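Local coordinates for N-acyl-D-glutamate deacylase (Bordetella bronchiseptica, PDB 3GIP), which catalyses the zinc-dependent hydrolysis of N-acyl-D-glutamate to D-glutamate and a carboxylate, as a member of the amidohydrolase superfamily, at residues Glu5-Ile16 against Arg26-Ala37; Gly67-Glu75 against Leu114-Ala122. One frame throughout, in Å; residues are numbered along the deposited sequence.

Contact 1: residues Glu5-Ile16 against Arg26-Ala37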
loop_
_atom_site.group_PDB
_atom_site.type_symbol
_atom_site.label_atom_id
_atom_site.label_comp_id
_atom_site.label_asym_id
_atom_site.label_seq_id
_atom_site.Cartn_x
_atom_site.Cartn_y
_atom_site.Cartn_z
ATOM N N GLU A 5 14.229 -27.552 -22.920
ATOM C CA GLU A 5 13.593 -27.982 -21.642
ATOM C C GLU A 5 12.165 -27.453 -21.587
ATOM O O GLU A 5 11.915 -26.278 -21.855
ATOM C CB GLU A 5 14.392 -27.450 -20.451
ATOM C CG GLU A 5 13.995 -28.059 -19.117
ATOM C CD GLU A 5 14.821 -27.521 -17.963
ATOM O OE1 GLU A 5 16.065 -27.498 -18.080
ATOM O OE2 GLU A 5 14.229 -27.131 -16.934
ATOM N N LYS A 6 11.230 -28.327 -21.233
ATOM C CA LYS A 6 9.823 -27.957 -21.162
ATOM C C LYS A 6 9.565 -26.773 -20.236
ATOM O O LYS A 6 10.138 -26.678 -19.149
ATOM C CB LYS A 6 8.996 -29.162 -20.705
ATOM C CG LYS A 6 7.496 -28.982 -20.841
ATOM C CD LYS A 6 6.774 -30.298 -20.600
ATOM C CE LYS A 6 5.282 -30.169 -20.845
ATOM N NZ LYS A 6 4.590 -31.484 -20.705
ATOM N N LEU A 7 8.701 -25.867 -20.684
ATOM C CA LEU A 7 8.336 -24.692 -19.904
ATOM C C LEU A 7 7.255 -25.082 -18.906
ATOM O O LEU A 7 6.445 -25.969 -19.175
ATOM C CB LEU A 7 7.792 -23.591 -20.817
ATOM C CG LEU A 7 8.756 -22.878 -21.765
ATOM C CD1 LEU A 7 7.968 -22.003 -22.729
ATOM C CD2 LEU A 7 9.741 -22.044 -20.963
ATOM N N ASP A 8 7.243 -24.422 -17.754
ATOM C CA ASP A 8 6.235 -24.712 -16.745
ATOM C C ASP A 8 4.944 -23.985 -17.088
ATOM O O ASP A 8 3.849 -24.451 -16.763
ATOM C CB ASP A 8 6.720 -24.283 -15.359
ATOM C CG ASP A 8 7.855 -25.145 -14.850
ATOM O OD1 ASP A 8 7.740 -26.385 -14.946
ATOM O OD2 ASP A 8 8.855 -24.592 -14.350
ATOM N N PHE A 9 5.081 -22.848 -17.762
ATOM C CA PHE A 9 3.933 -22.041 -18.147
ATOM C C PHE A 9 4.281 -21.194 -19.366
ATOM O O PHE A 9 5.437 -20.833 -19.578
ATOM C CB PHE A 9 3.551 -21.109 -16.990
ATOM C CG PHE A 9 2.078 -21.069 -16.682
ATOM C CD1 PHE A 9 1.606 -21.532 -15.458
ATOM C CD2 PHE A 9 1.165 -20.549 -17.597
ATOM C CE1 PHE A 9 0.248 -21.478 -15.144
ATOM C CE2 PHE A 9 -0.200 -20.490 -17.293
ATOM C CZ PHE A 9 -0.656 -20.957 -16.063
ATOM N N LYS A 10 3.279 -20.901 -20.183
ATOM C CA LYS A 10 3.488 -20.041 -21.335
ATOM C C LYS A 10 2.192 -19.280 -21.568
ATOM O O LYS A 10 1.102 -19.834 -21.434
ATOM C CB LYS A 10 3.895 -20.838 -22.583
ATOM C CG LYS A 10 2.806 -21.647 -23.265
ATOM C CD LYS A 10 3.352 -22.229 -24.565
ATOM C CE LYS A 10 2.304 -23.009 -25.342
ATOM N NZ LYS A 10 2.853 -23.520 -26.634
ATOM N N ILE A 11 2.325 -17.995 -21.871
ATOM C CA ILE A 11 1.184 -17.126 -22.124
ATOM C C ILE A 11 1.374 -16.614 -23.541
ATOM O O ILE A 11 2.284 -15.828 -23.813
ATOM C CB ILE A 11 1.164 -15.955 -21.130
ATOM C CG1 ILE A 11 1.153 -16.503 -19.701
ATOM C CG2 ILE A 11 -0.052 -15.076 -21.387
ATOM C CD1 ILE A 11 1.303 -15.442 -18.633
ATOM N N THR A 12 0.507 -17.056 -24.443
ATOM C CA THR A 12 0.637 -16.698 -25.847
ATOM C C THR A 12 -0.449 -15.837 -26.484
ATOM O O THR A 12 -1.549 -15.689 -25.950
ATOM C CB THR A 12 0.763 -17.976 -26.692
ATOM O OG1 THR A 12 0.859 -17.627 -28.078
ATOM C CG2 THR A 12 -0.453 -18.867 -26.476
ATOM N N GLY A 13 -0.108 -15.273 -27.641
ATOM C CA GLY A 13 -1.036 -14.459 -28.408
ATOM C C GLY A 13 -1.353 -13.057 -27.924
ATOM O O GLY A 13 -2.075 -12.324 -28.601
ATOM N N GLY A 14 -0.813 -12.671 -26.775
ATOM C CA GLY A 14 -1.104 -11.347 -26.255
ATOM C C GLY A 14 -0.076 -10.279 -26.569
ATOM O O GLY A 14 0.886 -10.509 -27.308
ATOM N N TRP A 15 -0.302 -9.092 -26.012
ATOM C CA TRP A 15 0.595 -7.962 -26.190
ATOM C C TRP A 15 1.290 -7.689 -24.869
ATOM O O TRP A 15 0.647 -7.518 -23.832
ATOM C CB TRP A 15 -0.175 -6.723 -26.649
ATOM C CG TRP A 15 -0.609 -6.807 -28.077
ATOM C CD1 TRP A 15 -1.641 -7.547 -28.581
ATOM C CD2 TRP A 15 0.018 -6.174 -29.199
ATOM N NE1 TRP A 15 -1.695 -7.415 -29.950
ATOM C CE2 TRP A 15 -0.689 -6.579 -30.355
ATOM C CE3 TRP A 15 1.108 -5.304 -29.342
ATOM C CZ2 TRP A 15 -0.339 -6.142 -31.638
ATOM C CZ3 TRP A 15 1.456 -4.871 -30.621
ATOM C CH2 TRP A 15 0.732 -5.292 -31.751
ATOM N N ILE A 16 2.613 -7.654 -24.912
ATOM C CA ILE A 16 3.402 -7.428 -23.717
ATOM C C ILE A 16 3.683 -5.965 -23.399
ATOM O O ILE A 16 4.151 -5.215 -24.249
ATOM C CB ILE A 16 4.773 -8.132 -23.823
ATOM C CG1 ILE A 16 4.585 -9.646 -23.925
ATOM C CG2 ILE A 16 5.641 -7.767 -22.625
ATOM C CD1 ILE A 16 4.087 -10.293 -22.666
ATOM N N ARG A 26 3.748 -7.414 -29.549
ATOM C CA ARG A 26 3.183 -8.746 -29.721
ATOM C C ARG A 26 4.262 -9.795 -29.474
ATOM O O ARG A 26 5.193 -9.939 -30.268
ATOM C CB ARG A 26 2.624 -8.898 -31.139
ATOM C CG ARG A 26 2.258 -10.326 -31.517
ATOM C CD ARG A 26 1.010 -10.822 -30.796
ATOM N NE ARG A 26 0.872 -12.271 -30.926
ATOM C CZ ARG A 26 1.519 -13.153 -30.170
ATOM N NH1 ARG A 26 2.345 -12.736 -29.220
ATOM N NH2 ARG A 26 1.356 -14.454 -30.375
ATOM N N ALA A 27 4.135 -10.524 -28.368
ATOM C CA ALA A 27 5.106 -11.554 -28.015
ATOM C C ALA A 27 4.541 -12.504 -26.963
ATOM O O ALA A 27 3.599 -12.159 -26.248
ATOM C CB ALA A 27 6.383 -10.903 -27.492
ATOM N N ASP A 28 5.113 -13.703 -26.877
ATOM C CA ASP A 28 4.672 -14.692 -25.899
ATOM C C ASP A 28 5.629 -14.700 -24.711
ATOM O O ASP A 28 6.799 -14.338 -24.842
ATOM C CB ASP A 28 4.626 -16.095 -26.518
ATOM C CG ASP A 28 3.787 -16.154 -27.777
ATOM O OD1 ASP A 28 2.802 -15.396 -27.875
ATOM O OD2 ASP A 28 4.104 -16.972 -28.670
ATOM N N LEU A 29 5.130 -15.118 -23.554
ATOM C CA LEU A 29 5.943 -15.167 -22.347
ATOM C C LEU A 29 6.080 -16.606 -21.865
ATOM O O LEU A 29 5.087 -17.326 -21.749
ATOM C CB LEU A 29 5.296 -14.322 -21.246
ATOM C CG LEU A 29 6.045 -14.182 -19.918
ATOM C CD1 LEU A 29 7.160 -13.163 -20.062
ATOM C CD2 LEU A 29 5.075 -13.730 -18.839
ATOM N N GLY A 30 7.317 -17.017 -21.595
ATOM C CA GLY A 30 7.570 -18.364 -21.119
ATOM C C GLY A 30 8.071 -18.357 -19.686
ATOM O O GLY A 30 8.875 -17.505 -19.304
ATOM N N VAL A 31 7.600 -19.311 -18.891
ATOM C CA VAL A 31 7.996 -19.398 -17.492
ATOM C C VAL A 31 8.561 -20.767 -17.129
ATOM O O VAL A 31 8.061 -21.798 -17.579
ATOM C CB VAL A 31 6.791 -19.111 -16.562
ATOM C CG1 VAL A 31 7.200 -19.265 -15.104
ATOM C CG2 VAL A 31 6.259 -17.712 -16.818
ATOM N N ARG A 32 9.611 -20.767 -16.316
ATOM C CA ARG A 32 10.210 -22.012 -15.853
ATOM C C ARG A 32 10.901 -21.781 -14.518
ATOM O O ARG A 32 11.643 -20.811 -14.347
ATOM C CB ARG A 32 11.223 -22.564 -16.860
ATOM C CG ARG A 32 11.689 -23.969 -16.480
ATOM C CD ARG A 32 12.862 -24.460 -17.308
ATOM N NE ARG A 32 12.563 -24.528 -18.733
ATOM C CZ ARG A 32 13.060 -23.693 -19.638
ATOM N NH1 ARG A 32 13.882 -22.721 -19.263
ATOM N NH2 ARG A 32 12.743 -23.831 -20.917
ATOM N N ASP A 33 10.641 -22.675 -13.571
ATOM C CA ASP A 33 11.233 -22.588 -12.243
ATOM C C ASP A 33 10.929 -21.263 -11.554
ATOM O O ASP A 33 11.772 -20.711 -10.843
ATOM C CB ASP A 33 12.744 -22.806 -12.330
ATOM C CG ASP A 33 13.100 -24.149 -12.940
ATOM O OD1 ASP A 33 12.604 -25.178 -12.435
ATOM O OD2 ASP A 33 13.873 -24.177 -13.923
ATOM N N GLY A 34 9.716 -20.761 -11.781
ATOM C CA GLY A 34 9.276 -19.522 -11.164
ATOM C C GLY A 34 9.773 -18.238 -11.796
ATOM O O GLY A 34 9.388 -17.149 -11.372
ATOM N N ARG A 35 10.608 -18.359 -12.821
ATOM C CA ARG A 35 11.177 -17.191 -13.485
ATOM C C ARG A 35 10.747 -17.080 -14.939
ATOM O O ARG A 35 10.258 -18.043 -15.531
ATOM C CB ARG A 35 12.704 -17.275 -13.447
ATOM C CG ARG A 35 13.296 -17.498 -12.072
ATOM C CD ARG A 35 13.721 -16.192 -11.449
ATOM N NE ARG A 35 14.589 -16.401 -10.295
ATOM C CZ ARG A 35 15.293 -15.436 -9.716
ATOM N NH1 ARG A 35 15.233 -14.198 -10.190
ATOM N NH2 ARG A 35 16.053 -15.705 -8.664
ATOM N N ILE A 36 10.937 -15.897 -15.513
ATOM C CA ILE A 36 10.615 -15.682 -16.913
ATOM C C ILE A 36 11.776 -16.326 -17.662
ATOM O O ILE A 36 12.910 -15.846 -17.603
ATOM C CB ILE A 36 10.529 -14.177 -17.239
ATOM C CG1 ILE A 36 9.409 -13.543 -16.406
ATOM C CG2 ILE A 36 10.270 -13.977 -18.724
ATOM C CD1 ILE A 36 9.246 -12.057 -16.619
ATOM N N ALA A 37 11.491 -17.432 -18.340
ATOM C CA ALA A 37 12.513 -18.176 -19.065
ATOM C C ALA A 37 12.749 -17.697 -20.489
ATOM O O ALA A 37 13.830 -17.902 -21.044
ATOM C CB ALA A 37 12.156 -19.662 -19.070
HETATM O O HOH W 1 7.385 -22.081 -12.669
HETATM O O HOH W 2 1.387 -13.368 -24.888
#
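Arg32 starts out extended (chi1 -171°, CG trans to the main-chain N) and then bends at chi3, which brings its guanidinium between Glu5 CB on one face and Leu7 CD2 on the other. Arg32 NH2 donates to Glu5 O at 2.7 Å, and Arg32 NE gives a longer bond of 3.3 Å to Lys6 O, which lies at the edge of the group and in its plane. The Glu5 carboxylate adds charge attraction alone, since OE2 sits well out of the guanidinium plane and no N-H points at it. At the other end Arg26 turns back at chi2 (72°), laying its guanidinium over Gly13 CA. Arg26 NH1 and Arg26 NH2 both bond to Asp28 OD1, each at 3.0 Å. That same Asp28 OD1 also accepts Gly13 N at 2.9 Å and a weak bond from Thr12 OG1, a concentration of donors that should stabilise the charged carboxylate. The Arg26 methylene CB stands 3.9 Å from the centroid of the six-membered ring of Trp15, almost on the ring normal, a CH-pi contact.

Between these ends strands 9-12 and 28-32 run antiparallel. Phe9-Val31 and Ile11-Leu29 are hydrogen-bonded pairs; the side chains of all four lie on one face, where Ile11 CD1 meets Leu29 CD2. Past Ile11 the register slips by one, and a water bridges Ile11 O, Gly14 N and Ala27 O across the break. Asp8 OD2 receives Asp33 N at 2.7 Å in a nearly straight bond (171°), tying the type I' turn of Arg32-Arg35 to the first strand. Val31 O takes both Asp8 N and Phe9 N, the signature of a classic beta bulge in an antiparallel pair, here within the four-stranded mixed sheet near the N terminus.

Contact 2: residues Gly67-Glu75 against Leu114-Ala122; sequences GHDDLMFVE and LLGETPLFA
Leu71, next to helix 72-75 in sequence, reaches into the bend of Leu115-Phe121, and its atoms can be taken in turn. Leu71 CB lies 4.1 Å from Thr118 CB. Leu71 CG, set anti to the carbonyl carbon (chi1 -44°), faces Leu115 O at 4.1 Å and leads to two methyls with different neighbours. Leu71 CD1 packs on Leu115 CB at 3.9 Å and comes close to the carbonyl oxygen of Thr118; Leu71 CD2 meets Leu120 CD2 at 4.0 Å, the two leucines crossing at about a right angle, and approaches the Phe121 ring obliquely.

Polar links flank the leucine. Thr118 N donates to Glu75 OE2 at 3.2 Å, coming from above the carboxylate plane; Thr118 OG1 also approaches OE2, but crowds the Glu75 carbons in the model, so that bond is doubtful. Glu75 OE1 takes a water that in turn accepts from Glu117 N. Of two more waters, one accepts from Leu71 N and lies within bonding distance of His68 O and Leu115 O, the other within that of His68 O and Leu114 O. Leu115 CD2 lies 3.4 Å from Asp70 OD2, the side chains crossing at a slant, and Leu114 CD1 lies over one face of the His68 imidazole.

That imidazole is about 5 Å from the zinc ion and touches Cys95, which with His218 and His248 binds the metal, so this end borders the active site. Asp70 packs on strand 87-92. Phe73 packs on Tyr127 and Leu131 of helix 124-133, and Phe121 on Ala130 of the same helix, so both segments lean on it.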
loop_
_atom_site.group_PDB
_atom_site.type_symbol
_atom_site.label_atom_id
_atom_site.label_comp_id
_atom_site.label_asym_id
_atom_site.label_seq_id
_atom_site.Cartn_x
_atom_site.Cartn_y
_atom_site.Cartn_z
ATOM N N GLY A 67 -0.021 -1.274 1.596
ATOM C CA GLY A 67 -0.939 -2.232 2.170
ATOM C C GLY A 67 -0.901 -2.207 3.685
ATOM O O GLY A 67 0.051 -1.711 4.287
ATOM N N HIS A 68 -1.970 -2.712 4.292
ATOM C CA HIS A 68 -2.079 -2.817 5.747
ATOM C C HIS A 68 -2.457 -4.264 6.032
ATOM O O HIS A 68 -3.075 -4.570 7.051
ATOM C CB HIS A 68 -3.177 -1.900 6.291
ATOM C CG HIS A 68 -2.780 -0.461 6.376
ATOM N ND1 HIS A 68 -1.724 -0.022 7.146
ATOM C CD2 HIS A 68 -3.309 0.643 5.798
ATOM C CE1 HIS A 68 -1.621 1.292 7.038
ATOM N NE2 HIS A 68 -2.572 1.720 6.227
ATOM N N ASP A 69 -2.075 -5.150 5.119
ATOM C CA ASP A 69 -2.404 -6.570 5.217
ATOM C C ASP A 69 -1.435 -7.376 6.083
ATOM O O ASP A 69 -1.415 -8.604 6.018
ATOM C CB ASP A 69 -2.440 -7.159 3.807
ATOM C CG ASP A 69 -3.093 -6.222 2.810
ATOM O OD1 ASP A 69 -4.333 -6.271 2.660
ATOM O OD2 ASP A 69 -2.360 -5.419 2.192
ATOM N N ASP A 70 -0.662 -6.675 6.904
ATOM C CA ASP A 70 0.333 -7.290 7.782
ATOM C C ASP A 70 -0.054 -8.629 8.399
ATOM O O ASP A 70 0.700 -9.602 8.316
ATOM C CB ASP A 70 0.681 -6.338 8.927
ATOM C CG ASP A 70 1.269 -5.037 8.445
ATOM O OD1 ASP A 70 2.438 -4.756 8.791
ATOM O OD2 ASP A 70 0.564 -4.299 7.725
ATOM N N LEU A 71 -1.226 -8.670 9.023
ATOM C CA LEU A 71 -1.681 -9.879 9.704
ATOM C C LEU A 71 -2.665 -10.745 8.930
ATOM O O LEU A 71 -3.144 -11.751 9.450
ATOM C CB LEU A 71 -2.316 -9.494 11.040
ATOM C CG LEU A 71 -1.565 -8.453 11.871
ATOM C CD1 LEU A 71 -2.424 -8.048 13.058
ATOM C CD2 LEU A 71 -0.222 -9.005 12.320
ATOM N N MET A 72 -2.963 -10.371 7.693
ATOM C CA MET A 72 -3.919 -11.127 6.894
ATOM C C MET A 72 -3.391 -12.438 6.336
ATOM O O MET A 72 -4.167 -13.320 5.978
ATOM C CB MET A 72 -4.434 -10.258 5.744
ATOM C CG MET A 72 -5.172 -9.018 6.213
ATOM S SD MET A 72 -6.576 -9.419 7.270
ATOM C CE MET A 72 -5.898 -9.100 8.869
ATOM N N PHE A 73 -2.074 -12.572 6.254
ATOM C CA PHE A 73 -1.487 -13.791 5.721
ATOM C C PHE A 73 -1.776 -14.967 6.651
ATOM O O PHE A 73 -1.677 -16.125 6.253
ATOM C CB PHE A 73 0.011 -13.567 5.509
ATOM C CG PHE A 73 0.311 -12.322 4.713
ATOM C CD1 PHE A 73 -0.099 -12.217 3.385
ATOM C CD2 PHE A 73 0.930 -11.230 5.310
ATOM C CE1 PHE A 73 0.097 -11.036 2.667
ATOM C CE2 PHE A 73 1.132 -10.040 4.602
ATOM C CZ PHE A 73 0.713 -9.944 3.279
ATOM N N VAL A 74 -2.152 -14.661 7.888
ATOM C CA VAL A 74 -2.493 -15.702 8.850
ATOM C C VAL A 74 -4.004 -15.679 9.111
ATOM O O VAL A 74 -4.635 -16.728 9.256
ATOM C CB VAL A 74 -1.729 -15.519 10.191
ATOM C CG1 VAL A 74 -2.111 -14.201 10.848
ATOM C CG2 VAL A 74 -2.029 -16.687 11.124
ATOM N N GLU A 75 -4.583 -14.482 9.146
ATOM C CA GLU A 75 -6.014 -14.325 9.400
ATOM C C GLU A 75 -6.936 -14.664 8.225
ATOM O O GLU A 75 -7.899 -15.414 8.385
ATOM C CB GLU A 75 -6.312 -12.898 9.870
ATOM C CG GLU A 75 -5.794 -12.581 11.261
ATOM C CD GLU A 75 -6.335 -11.271 11.798
ATOM O OE1 GLU A 75 -7.543 -11.019 11.625
ATOM O OE2 GLU A 75 -5.564 -10.501 12.409
ATOM N N LEU A 114 -5.842 -0.637 12.364
ATOM C CA LEU A 114 -5.705 -0.695 10.917
ATOM C C LEU A 114 -5.114 -2.045 10.513
ATOM O O LEU A 114 -5.104 -2.392 9.332
ATOM C CB LEU A 114 -4.788 0.430 10.418
ATOM C CG LEU A 114 -5.220 1.879 10.665
ATOM C CD1 LEU A 114 -4.127 2.824 10.182
ATOM C CD2 LEU A 114 -6.531 2.160 9.943
ATOM N N LEU A 115 -4.638 -2.808 11.499
ATOM C CA LEU A 115 -4.017 -4.112 11.250
ATOM C C LEU A 115 -4.887 -5.337 11.528
ATOM O O LEU A 115 -4.906 -6.282 10.740
ATOM C CB LEU A 115 -2.734 -4.246 12.076
ATOM C CG LEU A 115 -1.626 -3.208 11.889
ATOM C CD1 LEU A 115 -0.479 -3.532 12.833
ATOM C CD2 LEU A 115 -1.147 -3.209 10.447
ATOM N N GLY A 116 -5.578 -5.338 12.662
ATOM C CA GLY A 116 -6.418 -6.476 13.005
ATOM C C GLY A 116 -6.300 -6.880 14.465
ATOM O O GLY A 116 -5.675 -6.176 15.257
ATOM N N GLU A 117 -6.883 -8.025 14.818
ATOM C CA GLU A 117 -6.866 -8.513 16.197
ATOM C C GLU A 117 -5.737 -9.484 16.536
ATOM O O GLU A 117 -5.417 -9.676 17.709
ATOM C CB GLU A 117 -8.208 -9.176 16.527
ATOM C CG GLU A 117 -9.393 -8.225 16.512
ATOM C CD GLU A 117 -9.378 -7.250 17.675
ATOM O OE1 GLU A 117 -10.238 -6.343 17.702
ATOM O OE2 GLU A 117 -8.515 -7.394 18.568
ATOM N N THR A 118 -5.140 -10.100 15.522
ATOM C CA THR A 118 -4.053 -11.048 15.751
ATOM C C THR A 118 -2.935 -10.423 16.576
ATOM O O THR A 118 -2.450 -9.339 16.255
ATOM C CB THR A 118 -3.447 -11.542 14.420
ATOM O OG1 THR A 118 -4.431 -12.284 13.694
ATOM C CG2 THR A 118 -2.242 -12.436 14.678
ATOM N N PRO A 119 -2.520 -11.093 17.663
ATOM C CA PRO A 119 -1.445 -10.564 18.506
ATOM C C PRO A 119 -0.203 -10.317 17.655
ATOM O O PRO A 119 0.180 -11.163 16.846
ATOM C CB PRO A 119 -1.237 -11.677 19.529
ATOM C CG PRO A 119 -2.619 -12.229 19.688
ATOM C CD PRO A 119 -3.093 -12.315 18.254
ATOM N N LEU A 120 0.420 -9.159 17.835
ATOM C CA LEU A 120 1.606 -8.820 17.061
ATOM C C LEU A 120 2.785 -9.747 17.335
ATOM O O LEU A 120 2.857 -10.393 18.382
ATOM C CB LEU A 120 2.000 -7.364 17.323
ATOM C CG LEU A 120 0.944 -6.344 16.882
ATOM C CD1 LEU A 120 1.468 -4.927 17.076
ATOM C CD2 LEU A 120 0.595 -6.581 15.421
ATOM N N PHE A 121 3.701 -9.811 16.375
ATOM C CA PHE A 121 4.887 -10.652 16.479
ATOM C C PHE A 121 5.984 -9.952 17.272
ATOM O O PHE A 121 6.088 -8.725 17.256
ATOM C CB PHE A 121 5.386 -11.006 15.078
ATOM C CG PHE A 121 4.484 -11.954 14.341
ATOM C CD1 PHE A 121 4.626 -13.330 14.493
ATOM C CD2 PHE A 121 3.468 -11.472 13.522
ATOM C CE1 PHE A 121 3.768 -14.215 13.837
ATOM C CE2 PHE A 121 2.605 -12.347 12.862
ATOM C CZ PHE A 121 2.755 -13.721 13.020
ATOM N N ALA A 122 6.797 -10.739 17.971
ATOM C CA ALA A 122 7.883 -10.206 18.788
ATOM C C ALA A 122 8.810 -9.280 18.006
ATOM O O ALA A 122 9.117 -8.176 18.451
ATOM C CB ALA A 122 8.685 -11.357 19.394
HETATM O O HOH W 3 -3.299 -6.851 8.602
HETATM O O HOH W 4 -5.744 -4.485 8.007
HETATM O O HOH W 5 -8.846 -9.144 12.782
#

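Overall arrangement
From the N terminus the chain first forms contact 1, where 26-37 folds back on 5-16 after a nine-residue link, pairing strands of the small N-terminal sheet and the separate 15-16 and 25-26 pair. It then passes through strands 50-52 and 57-64 before opening contact 2, which closes a loop of 38 residues containing helix 80-83 and strand 87-92. The two closures are in series, so neither nests in nor crosses the other. The centres of contact 1 and contact 2 are about 34 Å apart, their nearest atoms about 18 Å. Contact 1 lies at the periphery, about 28 Å from the chain centre; contact 2, at 14 Å, ties loops beside the zinc site of the amidohydrolase barrel.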